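Transcriptional regulator (PDB 2EH3) probably binds DNA through a helix-turn-helix motif and regulates transcription, as a member of the TetR/AcrR family. Local coordinates at the interface of chains A and B. Coordinates in Å, arbitrary orientation; residue numbers count along the deposited sequence, not the author numbering. Chains: chain A/B, Transcriptional regulator.

Contacts 1 and 2 lie about 15 Å apart, measured between the centres of their C-alpha atoms, on one two-fold symmetric interface. Helix 131-152 of both chains runs through each: contact 1 draws in helix 157-171 of chain A and helix 105-126 of chain B, contact 2 helices 88-99 and 105-126 of chain A. Gln144 serves both, A:Gln144 in contact 1 and B:Gln144 in contact 2. Because every contact has a twin with the chains exchanged, each Gln144 does both jobs. Such pairing of C-terminal helices matches the usual TetR-family dimer, which probably sets the spacing of the two DNA-binding domains.

Contact 1: the interface of chains A and B. Residues chain A 141, 144-145, 149, 163; chain B 116, 136-137.
B:Glu136 reaches across to A:Tyr149, whose phenol OH donates a short hydrogen bond of 2.5 Å to the carboxylate OE2, on the syn lone pair. The two side chains come from opposite directions, and the carboxylate carbon lies at the edge of the phenol ring, in its plane. A:Lys163 comes at about a right angle to the glutamate and puts NZ 3.2 Å from OE2 of B:Glu136, a salt bridge and hydrogen bond met on the anti side, 31° out of the carboxylate plane. From its own chain B:Lys116 brings NZ to 3.3 Å from B:Glu136 OE2, a salt bridge whose hydrogen bond is weak. The two lysines probably stabilise the carboxylate as an anion. OE1 of B:Glu136 lies 2.5 Å from the oxygen of a water, which also meets the side-chain amide NE2 of A:Gln144 at 3.0 Å. Nearer the backbone, CB of B:Glu136 packs 3.7 Å from CE1 of A:Phe141. One face of that ring takes CG1 of B:Ile137, 3.9 Å from the ring centroid, and the opposite face takes A:Leu145 CD1 near its rim. With CG anti to the backbone N (chi1 173°), A:Phe141 slips its ring between these two aliphatic groups. The patch thus joins helices 131-152 and 157-171 of chain A to helix 131-152 of chain B through a charged, hydrogen-bonded acid beside an aromatic packing surface, and is likely to support the TetR-type dimer.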
# COMPACT_ATOMS: atom_id res chain seq x y z
N PHE A 141 5.98 -6.64 -5.64
CA PHE A 141 6.00 -6.17 -7.02
C PHE A 141 4.59 -6.09 -7.59
O PHE A 141 4.22 -5.09 -8.22
CB PHE A 141 6.91 -7.13 -7.82
CG PHE A 141 6.94 -6.91 -9.31
CD1 PHE A 141 7.06 -5.63 -9.87
CD2 PHE A 141 6.90 -8.01 -10.17
CE1 PHE A 141 7.16 -5.46 -11.27
CE2 PHE A 141 7.00 -7.85 -11.55
CZ PHE A 141 7.14 -6.57 -12.10
N GLN A 144 2.86 -3.12 -6.12
CA GLN A 144 3.40 -1.89 -6.70
C GLN A 144 2.71 -1.64 -8.05
O GLN A 144 2.26 -0.52 -8.35
CB GLN A 144 4.92 -2.02 -6.92
CG GLN A 144 5.61 -0.90 -7.72
CD GLN A 144 6.04 0.30 -6.88
OE1 GLN A 144 6.10 0.22 -5.66
NE2 GLN A 144 6.35 1.40 -7.55
N LEU A 145 2.60 -2.68 -8.87
CA LEU A 145 1.95 -2.50 -10.17
C LEU A 145 0.48 -2.15 -10.05
O LEU A 145 -0.03 -1.32 -10.81
CB LEU A 145 2.08 -3.76 -11.03
CG LEU A 145 3.49 -4.22 -11.41
CD1 LEU A 145 3.32 -5.53 -12.21
CD2 LEU A 145 4.23 -3.16 -12.20
N TYR A 149 -0.64 1.38 -11.40
CA TYR A 149 -1.23 1.30 -12.73
C TYR A 149 -2.68 0.86 -12.77
O TYR A 149 -3.23 0.60 -13.84
CB TYR A 149 -0.35 0.43 -13.62
CG TYR A 149 1.11 0.88 -13.65
CD1 TYR A 149 1.47 2.15 -14.11
CD2 TYR A 149 2.12 0.04 -13.20
CE1 TYR A 149 2.80 2.58 -14.13
CE2 TYR A 149 3.46 0.45 -13.20
CZ TYR A 149 3.80 1.72 -13.67
OH TYR A 149 5.10 2.17 -13.72
N LYS A 163 4.52 -5.49 -17.91
CA LYS A 163 5.37 -5.17 -16.77
C LYS A 163 5.60 -6.38 -15.88
O LYS A 163 6.72 -6.66 -15.47
CB LYS A 163 4.73 -4.05 -15.93
CG LYS A 163 4.50 -2.77 -16.72
CD LYS A 163 5.79 -2.03 -16.95
CE LYS A 163 6.02 -1.04 -15.82
NZ LYS A 163 7.28 -0.29 -16.03
N LYS B 116 11.03 6.95 -7.18
CA LYS B 116 11.20 5.96 -8.24
C LYS B 116 12.09 6.51 -9.35
O LYS B 116 12.97 5.79 -9.84
CB LYS B 116 9.84 5.57 -8.83
CG LYS B 116 9.91 4.29 -9.65
CD LYS B 116 8.51 3.74 -9.90
CE LYS B 116 7.98 4.15 -11.26
NZ LYS B 116 8.65 3.39 -12.34
N GLU B 136 10.63 -1.11 -10.20
CA GLU B 136 9.29 -1.56 -9.85
C GLU B 136 9.36 -2.70 -8.85
O GLU B 136 8.66 -2.70 -7.81
CB GLU B 136 8.55 -2.06 -11.09
CG GLU B 136 8.41 -1.05 -12.23
CD GLU B 136 7.21 -0.14 -12.08
OE1 GLU B 136 6.54 -0.17 -11.01
OE2 GLU B 136 6.96 0.63 -13.03
N ILE B 137 10.20 -3.68 -9.17
CA ILE B 137 10.36 -4.84 -8.29
C ILE B 137 10.86 -4.44 -6.90
O ILE B 137 10.28 -4.82 -5.87
CB ILE B 137 11.39 -5.83 -8.85
CG1 ILE B 137 10.88 -6.45 -10.17
CG2 ILE B 137 11.66 -6.91 -7.81
CD1 ILE B 137 11.97 -7.20 -10.95
O HOH W 1 5.47 2.03 -10.39

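Contact 2: the interface of chains A and B. Residues chain A 99, 108-109, 112, 143; chain B 144, 147-148.
A:Arg143 meets B:His148 and B:Gln144 across the probable dimer interface of this TetR-family regulator, where the C-terminal helices of the two chains pack together. Arginine and histidine come from opposite directions, with guanidinium and imidazole planes 75° apart. A:Arg143 NH1 gives NE2 of B:His148 a nearly straight hydrogen bond of 2.7 Å; the acceptor lies in the guanidinium plane, while the donor is tilted from the ring plane. Accepting this bond, NE2 would carry no proton, and the nearby arginine is likely to disfavour protonation of the imidazole. A:Arg143 NH1 also reaches the amide oxygen OE1 of B:Gln144 at 2.7 Å, a more bent bond whose donor stands above the carbonyl plane. Here the glutamine crosses the arginine at about a right angle. On the other branch A:Arg143 NH2 bonds the phenol OH of A:Tyr108 at 2.7 Å, in the guanidinium plane, so a neighbour in its own chain fixes the rotation of the group. A:Ile112 CD1 covers one guanidinium face, 4.0 Å above its centre. An alanine in place of A:Arg143 is likely to leave B:His148 NE2 and B:Gln144 OE1 without their shared donor and the phenol of A:Tyr108 freer to shift. Beside the polar group A:Phe109 turns its CD1 edge to the imidazole, the planes 87° apart and CD1 3.6 Å from B:His148 CE1. The same phenyl edge receives B:Leu147, whose CG sits 3.7 Å from A:Phe109 CE1; the leucine's CG is anti to its backbone N (chi1 -176°), which points the branch toward A:Phe109. A:Tyr108 CD2 lies over the centre of a face of the A:Phe109 ring, and A:Leu99 CB covers the middle of a face of the A:Tyr108 ring, 3.5 Å above its plane.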
# COMPACT_ATOMS: atom_id res chain seq x y z
N LEU A 99 -7.77 -1.39 4.49
CA LEU A 99 -6.46 -1.01 5.03
C LEU A 99 -6.53 0.36 5.69
O LEU A 99 -6.02 0.54 6.81
CB LEU A 99 -5.40 -0.99 3.91
CG LEU A 99 -4.06 -0.37 4.36
CD1 LEU A 99 -3.47 -1.22 5.49
CD2 LEU A 99 -3.06 -0.30 3.17
N TYR A 108 -7.79 -6.77 6.06
CA TYR A 108 -6.89 -6.50 4.95
C TYR A 108 -5.66 -7.36 5.15
O TYR A 108 -5.27 -8.13 4.27
CB TYR A 108 -6.46 -5.03 4.95
CG TYR A 108 -5.41 -4.68 3.93
CD1 TYR A 108 -5.76 -4.35 2.62
CD2 TYR A 108 -4.06 -4.64 4.29
CE1 TYR A 108 -4.78 -3.99 1.68
CE2 TYR A 108 -3.08 -4.28 3.37
CZ TYR A 108 -3.45 -3.95 2.06
OH TYR A 108 -2.46 -3.56 1.18
N PHE A 109 -5.06 -7.26 6.33
CA PHE A 109 -3.86 -8.07 6.55
C PHE A 109 -4.10 -9.57 6.60
O PHE A 109 -3.22 -10.36 6.18
CB PHE A 109 -3.10 -7.57 7.79
CG PHE A 109 -2.37 -6.28 7.55
CD1 PHE A 109 -1.37 -6.21 6.56
CD2 PHE A 109 -2.69 -5.12 8.25
CE1 PHE A 109 -0.72 -5.00 6.27
CE2 PHE A 109 -2.03 -3.89 7.97
CZ PHE A 109 -1.05 -3.84 6.98
N ILE A 112 -4.23 -10.82 2.98
CA ILE A 112 -2.93 -10.75 2.33
C ILE A 112 -2.08 -11.90 2.84
O ILE A 112 -1.43 -12.59 2.05
CB ILE A 112 -2.18 -9.44 2.65
CG1 ILE A 112 -2.94 -8.24 2.08
CG2 ILE A 112 -0.73 -9.53 2.09
CD1 ILE A 112 -2.86 -8.10 0.56
N ARG A 143 1.82 -5.75 -5.94
CA ARG A 143 1.11 -4.65 -5.28
C ARG A 143 1.56 -3.28 -5.84
O ARG A 143 0.73 -2.40 -6.07
CB ARG A 143 1.28 -4.81 -3.77
CG ARG A 143 0.58 -6.12 -3.34
CD ARG A 143 0.89 -6.56 -1.91
NE ARG A 143 0.23 -5.73 -0.91
CZ ARG A 143 0.45 -5.83 0.39
NH1 ARG A 143 1.31 -6.72 0.85
NH2 ARG A 143 -0.21 -5.06 1.25
N GLN B 144 6.40 -3.77 0.54
CA GLN B 144 5.82 -4.98 1.14
C GLN B 144 6.45 -5.18 2.53
O GLN B 144 5.75 -5.44 3.52
CB GLN B 144 6.12 -6.21 0.26
CG GLN B 144 5.79 -7.59 0.85
CD GLN B 144 4.35 -8.03 0.62
OE1 GLN B 144 3.64 -7.48 -0.22
NE2 GLN B 144 3.93 -9.05 1.35
N LEU B 147 5.18 -2.36 4.97
CA LEU B 147 3.77 -2.53 5.31
C LEU B 147 3.56 -3.70 6.27
O LEU B 147 2.79 -3.62 7.23
CB LEU B 147 2.98 -2.76 4.02
CG LEU B 147 1.47 -2.86 4.19
CD1 LEU B 147 0.91 -1.51 4.62
CD2 LEU B 147 0.88 -3.28 2.88
N HIS B 148 4.26 -4.79 6.05
CA HIS B 148 4.05 -5.93 6.91
C HIS B 148 4.88 -6.00 8.15
O HIS B 148 4.41 -6.54 9.15
CB HIS B 148 4.21 -7.19 6.09
CG HIS B 148 3.11 -7.34 5.10
ND1 HIS B 148 1.96 -8.04 5.39
CD2 HIS B 148 2.87 -6.69 3.94
CE1 HIS B 148 1.06 -7.81 4.45
NE2 HIS B 148 1.59 -6.99 3.56